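Local coordinates for protein mannan endo-1,4-beta-mannosidase (Cryptopygus antarcticus, PDB 4OOZ) that hydrolyses the beta-1,4-linked backbone of mannans at random internal sites, giving mainly short manno-oligosaccharides and very little free mannose, at residues Ser40-Ala45 against Trp341-Gly346; Lys71-Gly76 against Gln123-Ile128; Trp243-Gln248 against Lys287-Ala292. All coordinates share one frame; numbering follows the deposited sequence.

How the contacts relate
A glycosyl hydrolase family 5 barrel illustrates how one fold ties its barrel scaffold to a substrate cleft. Contact 1 joins strand 35-45 to the loop after strand 337-340. Contact 2, nested along the chain inside the span closed by contact 1, lies where helix 58-74 meets the approach to strand 126-133. The centres of contacts 1 and 2 are about 12 Å apart, and F343, V42 and F44 pack on K71 and V72. Contact 3 is also nested inside contact 1 but follows contact 2. Its centre lies about 20 Å from that of contact 1 and about 28 Å from that of contact 2, among substrate-binding loops. Contacts 1 and 3 each hold a mannose-touching tryptophan; contact 2 is plain packing.

Contact 1: Ser40-Ala45 against Trp341-Gly346; sequences SGVNFA and WQFNSG. With BMA (beta-D-mannopyranose), chain G.
N43 and W341 cross obliquely, the amide plane turned 51° from the indole, with N43 CG 3.6 Å from W341 CE3. The amide is held by polar partners beyond the two segments: R81 donates to N43 OD1, and N43 ND2 makes a weak bond to T340 O. Next door, F343 N gives its hydrogen to N43 O at 2.6 Å. F343 has its CG trans to the backbone N (chi1 -160°), which carries CD1 to 3.6 Å from V42 CG2; F44 lies alongside, the rings oblique to each other, and W68 meets both edge-to-face. A45 CB completes the packing, 3.7 Å from W341 CH2. Toward its end the loop is looser: N344 barely meets the strand and S345 and G346 do not, all three being partly exposed; an Asx turn, G346 N to N344 OD1 at 2.8 Å, shapes this end. One indole face of W341 carries mannose, its O5 3.1 Å from CZ2, while Q342 CB lies against the opposite face. The same sugar bonds to E181 and E312, probably the acid/base and nucleophile. The indole that meets the mannose is backed by the strand, partly through the N43 amide, consistent with a sugar platform in the catalytic cleft.

Contact 2: Lys71-Gly76 against Gln123-Ile128; sequences KVKASG and QNVFLI
K71 O, in the last turn of the helix from which V72 and K73 reach V125 and Q123, receives two donors from a single residue. S75 N bonds to it at 2.9 Å and S75 OG at 3.1 Å, arriving from opposite faces of the carbonyl plane, so that the serine hydroxyl is turned back onto its own helix. One step further, G76 N closes on K73 O at 2.7 Å; with positive phi (83°), G76 ends the helix in a Schellman motif.

Across the contact no hydrogen bond forms, and the meeting is one of packing, methylenes of K73 against a backbone carbonyl and valine against valine. K73 leaves its helix with CG trans to the backbone N and then bends at chi2 (54°), which lays its methylenes along the facing backbone. Its CG comes 3.2 Å from Q123 O, and its CE crosses N124 CB obliquely at 4.1 Å. The chain of K73 also touches S378. Deeper in, the two valines cross at an angle, V72 CG1 resting 3.8 Å from V125 CG2; V125 CG2 also reaches K73 CB, while M360 of helix 353-360 covers V72 as well. The polar ends have partners outside the two segments: K71 NZ forms a salt bridge with D67, and N124 OD1 accepts from I381 N. N124, itself at positive phi, is the C-prime residue of a second Schellman motif, the one that ends helix 109-122.

Two helix ends of the same kind are therefore set side by side, each followed by a strand of the parallel sheet, 79-86 and 126-133. This is the packing of consecutive beta-alpha units in the (beta/alpha)8 barrel of family 5 glycoside hydrolases.

Contact 3: Trp243-Gln248 against Lys287-Ala292; sequences WSELTQ and KWNQNA. With BMA (beta-D-mannopyranose), chain C.
E245 and N289 cross with their flat ends nearly perpendicular, the carboxylate and amide planes standing 83° apart. E245 OE2 is directed at the aliphatic part of the asparagine, 3.4 Å from N289 CB, with N289 ND2 slightly farther off at 3.6 Å; the pair meets by packing. The glutamate gets there by setting CG between its backbone N and carbonyl carbon (chi1 58°) and folding again at chi2, which lays the side chain over the turn from N289 to A292. E245 CG then lies 3.7 Å from N291 O, and E245 CD is equally near A292 CA. That turn is closed by A292 N bonding to N289 O at 2.8 Å, and N291 O also accepts from the hydroxyl of Y301. L246 CD2 approaches N289 more loosely.

At the start of 243-248, S244 OG sits over one face of the W243 indole and bonds to W243 O. The indole edge serves the substrate: W243 NE1 donates to mannose O2 at 3.3 Å (152° at the hydrogen) and weakly to O3 of the same sugar. W208 meets this indole at a slant.

In the fold, two cleft loops are joined here, one running from strand 238-241 to helix 260-265 and the other from strand 277-278 to strand 308-313, while helix 201-204 packs against both W243 and L246.

Contact 1: Ser40-Ala45 against Trp341-Gly346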
# COMPACT_ATOMS: atom_id res chain seq x y z
N SER A 40 -8.92 4.36 -8.55
CA SER A 40 -9.12 3.29 -9.50
C SER A 40 -7.85 3.07 -10.31
O SER A 40 -7.40 3.95 -11.04
CB SER A 40 -10.29 3.60 -10.43
OG SER A 40 -10.47 2.59 -11.40
N GLY A 41 -7.25 1.89 -10.18
CA GLY A 41 -6.03 1.59 -10.90
C GLY A 41 -5.52 0.18 -10.74
O GLY A 41 -6.28 -0.76 -10.48
N VAL A 42 -4.21 0.03 -10.89
CA VAL A 42 -3.57 -1.27 -10.86
C VAL A 42 -2.39 -1.31 -9.91
O VAL A 42 -1.87 -0.28 -9.49
CB VAL A 42 -3.05 -1.68 -12.26
CG1 VAL A 42 -4.16 -1.62 -13.28
CG2 VAL A 42 -1.90 -0.77 -12.67
N ASN A 43 -1.96 -2.52 -9.59
CA ASN A 43 -0.63 -2.71 -9.04
C ASN A 43 0.35 -2.85 -10.19
O ASN A 43 0.20 -3.74 -11.02
CB ASN A 43 -0.57 -3.94 -8.13
CG ASN A 43 -1.09 -3.67 -6.74
OD1 ASN A 43 -0.31 -3.41 -5.82
ND2 ASN A 43 -2.40 -3.75 -6.57
N PHE A 44 1.33 -1.96 -10.27
CA PHE A 44 2.51 -2.28 -11.05
C PHE A 44 3.15 -3.38 -10.25
O PHE A 44 3.53 -4.43 -10.77
CB PHE A 44 3.49 -1.11 -11.20
CG PHE A 44 3.00 -0.00 -12.08
CD1 PHE A 44 1.78 -0.09 -12.73
CD2 PHE A 44 3.78 1.13 -12.26
CE1 PHE A 44 1.35 0.95 -13.54
CE2 PHE A 44 3.35 2.16 -13.06
CZ PHE A 44 2.13 2.08 -13.70
N ALA A 45 3.22 -3.10 -8.95
CA ALA A 45 4.05 -3.80 -7.98
C ALA A 45 5.52 -3.70 -8.37
O ALA A 45 6.33 -3.24 -7.56
CB ALA A 45 3.62 -5.24 -7.84
N TRP A 341 -4.59 -6.77 -9.34
CA TRP A 341 -3.28 -7.26 -8.99
C TRP A 341 -2.36 -7.45 -10.19
O TRP A 341 -2.72 -8.08 -11.18
CB TRP A 341 -3.33 -8.55 -8.19
CG TRP A 341 -1.95 -9.07 -8.00
CD1 TRP A 341 -1.42 -10.21 -8.51
CD2 TRP A 341 -0.87 -8.41 -7.30
NE1 TRP A 341 -0.10 -10.33 -8.16
CE2 TRP A 341 0.26 -9.24 -7.41
CE3 TRP A 341 -0.77 -7.21 -6.59
CZ2 TRP A 341 1.48 -8.91 -6.83
CZ3 TRP A 341 0.45 -6.89 -6.01
CH2 TRP A 341 1.56 -7.74 -6.14
N GLN A 342 -1.17 -6.90 -10.01
CA GLN A 342 -0.07 -6.75 -10.96
C GLN A 342 -0.33 -6.64 -12.45
O GLN A 342 -0.81 -7.55 -13.13
CB GLN A 342 0.95 -7.85 -10.72
CG GLN A 342 2.21 -7.19 -10.23
CD GLN A 342 3.30 -8.11 -9.83
OE1 GLN A 342 3.07 -9.25 -9.44
NE2 GLN A 342 4.52 -7.61 -9.92
N PHE A 343 0.11 -5.48 -12.93
CA PHE A 343 0.04 -5.01 -14.30
C PHE A 343 1.06 -5.65 -15.22
O PHE A 343 0.93 -5.58 -16.44
CB PHE A 343 0.23 -3.48 -14.29
CG PHE A 343 -0.27 -2.79 -15.52
CD1 PHE A 343 -1.63 -2.64 -15.75
CD2 PHE A 343 0.62 -2.24 -16.43
CE1 PHE A 343 -2.09 -1.98 -16.88
CE2 PHE A 343 0.17 -1.58 -17.56
CZ PHE A 343 -1.19 -1.45 -17.78
N ASN A 344 2.09 -6.27 -14.65
CA ASN A 344 3.13 -6.90 -15.48
C ASN A 344 2.74 -8.30 -15.92
O ASN A 344 3.49 -8.96 -16.63
CB ASN A 344 4.48 -6.93 -14.75
CG ASN A 344 4.49 -7.81 -13.52
OD1 ASN A 344 3.80 -8.83 -13.43
ND2 ASN A 344 5.31 -7.43 -12.55
N SER A 345 1.58 -8.75 -15.45
CA SER A 345 0.96 -10.00 -15.86
C SER A 345 1.69 -11.24 -15.36
O SER A 345 1.57 -12.31 -15.95
CB SER A 345 0.85 -10.07 -17.38
OG SER A 345 0.47 -8.82 -17.92
N GLY A 346 2.44 -11.11 -14.27
CA GLY A 346 3.24 -12.22 -13.78
C GLY A 346 2.91 -12.69 -12.38
O GLY A 346 2.47 -11.92 -11.53
C1 BMA G . 1.64 -10.09 -3.11
C2 BMA G . 1.02 -10.70 -1.89
C3 BMA G . 1.15 -12.21 -1.98
C4 BMA G . 0.55 -12.73 -3.30
C5 BMA G . 1.05 -11.93 -4.52
C6 BMA G . 0.22 -12.22 -5.75
O1 BMA G . 1.43 -8.71 -2.99
O2 BMA G . -0.37 -10.44 -1.90
O3 BMA G . 0.51 -12.85 -0.88
O4 BMA G . 0.90 -14.09 -3.47
O5 BMA G . 0.96 -10.51 -4.26
O6 BMA G . -0.54 -13.40 -5.52

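Contact 2: Lys71-Gly76 against Gln123-Ile128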
# COMPACT_ATOMS: atom_id res chain seq x y z
N LYS A 71 -0.73 3.65 -19.90
CA LYS A 71 -1.85 2.72 -20.04
C LYS A 71 -2.89 2.94 -18.94
O LYS A 71 -4.10 2.96 -19.21
CB LYS A 71 -1.35 1.27 -20.00
CG LYS A 71 -0.72 0.80 -21.30
CD LYS A 71 0.03 -0.51 -21.11
CE LYS A 71 0.45 -1.10 -22.45
NZ LYS A 71 1.13 -0.10 -23.31
N VAL A 72 -2.40 3.11 -17.72
CA VAL A 72 -3.25 3.39 -16.57
C VAL A 72 -4.16 4.58 -16.83
O VAL A 72 -5.38 4.49 -16.65
CB VAL A 72 -2.42 3.64 -15.30
CG1 VAL A 72 -3.21 4.42 -14.26
CG2 VAL A 72 -1.93 2.32 -14.72
N LYS A 73 -3.59 5.70 -17.27
CA LYS A 73 -4.40 6.89 -17.49
C LYS A 73 -5.35 6.73 -18.68
O LYS A 73 -6.53 7.09 -18.59
CB LYS A 73 -3.53 8.12 -17.70
CG LYS A 73 -4.34 9.41 -17.77
CD LYS A 73 -5.22 9.54 -16.54
CE LYS A 73 -6.25 10.65 -16.69
NZ LYS A 73 -7.15 10.75 -15.51
N ALA A 74 -4.85 6.19 -19.78
CA ALA A 74 -5.65 6.01 -20.98
C ALA A 74 -6.87 5.13 -20.71
O ALA A 74 -7.92 5.30 -21.31
CB ALA A 74 -4.81 5.42 -22.10
N SER A 75 -6.72 4.18 -19.79
CA SER A 75 -7.83 3.33 -19.40
C SER A 75 -8.76 4.01 -18.40
O SER A 75 -9.75 3.44 -17.97
CB SER A 75 -7.32 2.01 -18.82
OG SER A 75 -6.60 1.31 -19.81
N GLY A 76 -8.42 5.24 -18.02
CA GLY A 76 -9.28 6.03 -17.16
C GLY A 76 -9.11 5.73 -15.68
O GLY A 76 -10.09 5.65 -14.94
N GLN A 123 0.81 12.73 -15.98
CA GLN A 123 -0.25 11.89 -16.52
C GLN A 123 -1.45 11.77 -15.58
O GLN A 123 -2.27 10.86 -15.73
CB GLN A 123 0.30 10.50 -16.86
CG GLN A 123 1.25 10.49 -18.04
CD GLN A 123 0.53 10.46 -19.37
OE1 GLN A 123 -0.68 10.63 -19.44
NE2 GLN A 123 1.28 10.24 -20.44
N ASN A 124 -1.54 12.68 -14.62
CA ASN A 124 -2.64 12.72 -13.65
C ASN A 124 -2.85 11.39 -12.93
O ASN A 124 -3.98 10.92 -12.81
CB ASN A 124 -3.93 13.14 -14.34
CG ASN A 124 -3.93 14.60 -14.74
OD1 ASN A 124 -3.60 15.47 -13.93
ND2 ASN A 124 -4.30 14.88 -15.98
N VAL A 125 -1.76 10.79 -12.47
CA VAL A 125 -1.82 9.49 -11.81
C VAL A 125 -1.17 9.53 -10.43
O VAL A 125 -0.05 10.01 -10.29
CB VAL A 125 -1.14 8.40 -12.66
CG1 VAL A 125 -0.80 7.18 -11.82
CG2 VAL A 125 -2.03 8.02 -13.84
N PHE A 126 -1.87 9.05 -9.42
CA PHE A 126 -1.31 8.95 -8.08
C PHE A 126 -0.48 7.69 -7.92
O PHE A 126 -0.69 6.71 -8.63
CB PHE A 126 -2.42 8.98 -7.02
CG PHE A 126 -3.14 10.29 -6.93
CD1 PHE A 126 -2.52 11.39 -6.38
CD2 PHE A 126 -4.44 10.41 -7.38
CE1 PHE A 126 -3.18 12.60 -6.29
CE2 PHE A 126 -5.11 11.62 -7.29
CZ PHE A 126 -4.47 12.71 -6.75
N LEU A 127 0.47 7.72 -6.99
CA LEU A 127 1.31 6.57 -6.72
C LEU A 127 1.28 6.20 -5.25
O LEU A 127 1.29 7.07 -4.38
CB LEU A 127 2.75 6.84 -7.17
CG LEU A 127 3.00 6.85 -8.67
CD1 LEU A 127 4.44 7.21 -8.98
CD2 LEU A 127 2.67 5.50 -9.27
N ILE A 128 1.23 4.90 -4.97
CA ILE A 128 1.34 4.41 -3.60
C ILE A 128 2.65 3.64 -3.44
O ILE A 128 2.76 2.49 -3.85
CB ILE A 128 0.15 3.52 -3.23
CG1 ILE A 128 -1.16 4.30 -3.35
CG2 ILE A 128 0.32 2.97 -1.81
CD1 ILE A 128 -2.38 3.56 -2.87

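Contact 3: Trp243-Gln248 against Lys287-Ala292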
# COMPACT_ATOMS: atom_id res chain seq x y z
N TRP A 243 -2.96 -9.10 3.65
CA TRP A 243 -3.56 -10.37 3.26
C TRP A 243 -4.94 -10.45 3.91
O TRP A 243 -5.07 -10.23 5.11
CB TRP A 243 -2.66 -11.52 3.69
CG TRP A 243 -3.36 -12.78 4.10
CD1 TRP A 243 -3.60 -13.88 3.33
CD2 TRP A 243 -3.89 -13.07 5.39
NE1 TRP A 243 -4.25 -14.84 4.06
CE2 TRP A 243 -4.44 -14.36 5.33
CE3 TRP A 243 -3.95 -12.37 6.60
CZ2 TRP A 243 -5.06 -14.96 6.43
CZ3 TRP A 243 -4.56 -12.95 7.67
CH2 TRP A 243 -5.10 -14.24 7.59
N SER A 244 -5.97 -10.69 3.10
CA SER A 244 -7.34 -10.88 3.59
C SER A 244 -7.86 -9.76 4.48
O SER A 244 -7.19 -8.76 4.73
CB SER A 244 -7.46 -12.21 4.34
OG SER A 244 -6.99 -12.07 5.67
N GLU A 245 -9.08 -9.94 4.97
CA GLU A 245 -9.79 -8.93 5.74
C GLU A 245 -9.80 -9.29 7.21
O GLU A 245 -10.24 -8.50 8.05
CB GLU A 245 -11.22 -8.79 5.23
CG GLU A 245 -12.01 -10.09 5.28
CD GLU A 245 -11.65 -11.05 4.17
OE1 GLU A 245 -11.00 -10.61 3.19
OE2 GLU A 245 -11.99 -12.24 4.27
N LEU A 246 -9.29 -10.48 7.53
CA LEU A 246 -9.36 -11.00 8.89
C LEU A 246 -8.51 -10.19 9.85
O LEU A 246 -8.49 -10.46 11.05
CB LEU A 246 -8.91 -12.46 8.93
CG LEU A 246 -9.17 -13.36 7.71
CD1 LEU A 246 -8.82 -14.81 8.02
CD2 LEU A 246 -10.61 -13.25 7.22
N THR A 247 -7.80 -9.20 9.32
CA THR A 247 -6.78 -8.54 10.11
C THR A 247 -7.12 -7.06 10.32
O THR A 247 -6.61 -6.43 11.24
CB THR A 247 -5.40 -8.67 9.44
OG1 THR A 247 -5.36 -9.92 8.73
CG2 THR A 247 -4.31 -8.70 10.50
N GLN A 248 -8.02 -6.52 9.49
CA GLN A 248 -8.35 -5.10 9.59
C GLN A 248 -9.84 -4.79 9.78
O GLN A 248 -10.36 -3.83 9.21
CB GLN A 248 -7.83 -4.37 8.36
CG GLN A 248 -6.33 -4.19 8.37
CD GLN A 248 -5.80 -3.35 7.22
OE1 GLN A 248 -6.41 -2.36 6.82
NE2 GLN A 248 -4.66 -3.76 6.67
N LYS A 287 -13.59 -19.66 -4.52
CA LYS A 287 -14.54 -19.28 -3.49
C LYS A 287 -14.01 -18.11 -2.68
O LYS A 287 -12.91 -18.18 -2.14
CB LYS A 287 -14.82 -20.46 -2.56
CG LYS A 287 -15.96 -21.36 -3.02
CD LYS A 287 -16.77 -20.71 -4.13
CE LYS A 287 -18.15 -21.32 -4.26
NZ LYS A 287 -18.87 -20.74 -5.42
N TRP A 288 -14.78 -17.03 -2.62
CA TRP A 288 -14.45 -15.92 -1.74
C TRP A 288 -14.38 -16.43 -0.31
O TRP A 288 -15.03 -17.41 0.04
CB TRP A 288 -15.49 -14.80 -1.82
CG TRP A 288 -15.48 -13.99 -3.07
CD1 TRP A 288 -16.52 -13.81 -3.94
CD2 TRP A 288 -14.38 -13.24 -3.60
NE1 TRP A 288 -16.14 -13.00 -4.97
CE2 TRP A 288 -14.83 -12.63 -4.79
CE3 TRP A 288 -13.07 -13.02 -3.19
CZ2 TRP A 288 -14.02 -11.82 -5.57
CZ3 TRP A 288 -12.26 -12.21 -3.97
CH2 TRP A 288 -12.73 -11.63 -5.15
N ASN A 289 -13.58 -15.76 0.51
CA ASN A 289 -13.76 -15.90 1.94
C ASN A 289 -15.15 -15.37 2.21
O ASN A 289 -15.58 -14.40 1.59
CB ASN A 289 -12.69 -15.14 2.72
CG ASN A 289 -11.34 -15.84 2.70
OD1 ASN A 289 -11.09 -16.70 1.85
ND2 ASN A 289 -10.48 -15.48 3.63
N GLN A 290 -15.87 -16.02 3.12
CA GLN A 290 -17.28 -15.73 3.36
C GLN A 290 -17.55 -14.25 3.61
O GLN A 290 -18.60 -13.73 3.24
CB GLN A 290 -17.77 -16.55 4.55
CG GLN A 290 -19.25 -16.39 4.87
CD GLN A 290 -19.86 -17.66 5.42
OE1 GLN A 290 -19.15 -18.63 5.69
NE2 GLN A 290 -21.17 -17.66 5.59
N ASN A 291 -16.58 -13.56 4.21
CA ASN A 291 -16.74 -12.17 4.58
C ASN A 291 -15.80 -11.26 3.79
O ASN A 291 -15.53 -10.12 4.18
CB ASN A 291 -16.51 -12.00 6.08
CG ASN A 291 -17.36 -12.95 6.91
OD1 ASN A 291 -17.77 -14.01 6.45
ND2 ASN A 291 -17.60 -12.58 8.16
N ALA A 292 -15.31 -11.78 2.66
CA ALA A 292 -14.41 -11.03 1.78
C ALA A 292 -15.04 -9.71 1.34
O ALA A 292 -16.26 -9.58 1.33
CB ALA A 292 -14.04 -11.88 0.57
C1 BMA C . -4.81 -20.20 2.73
C2 BMA C . -4.81 -18.66 2.62
C3 BMA C . -3.64 -18.13 1.80
C4 BMA C . -2.33 -18.82 2.22
C5 BMA C . -2.50 -20.32 1.97
C6 BMA C . -1.23 -21.13 2.19
O2 BMA C . -4.70 -18.07 3.91
O3 BMA C . -3.54 -16.71 1.94
O4 BMA C . -1.05 -18.33 1.65
O5 BMA C . -3.51 -20.78 2.90
O6 BMA C . -1.25 -21.68 3.50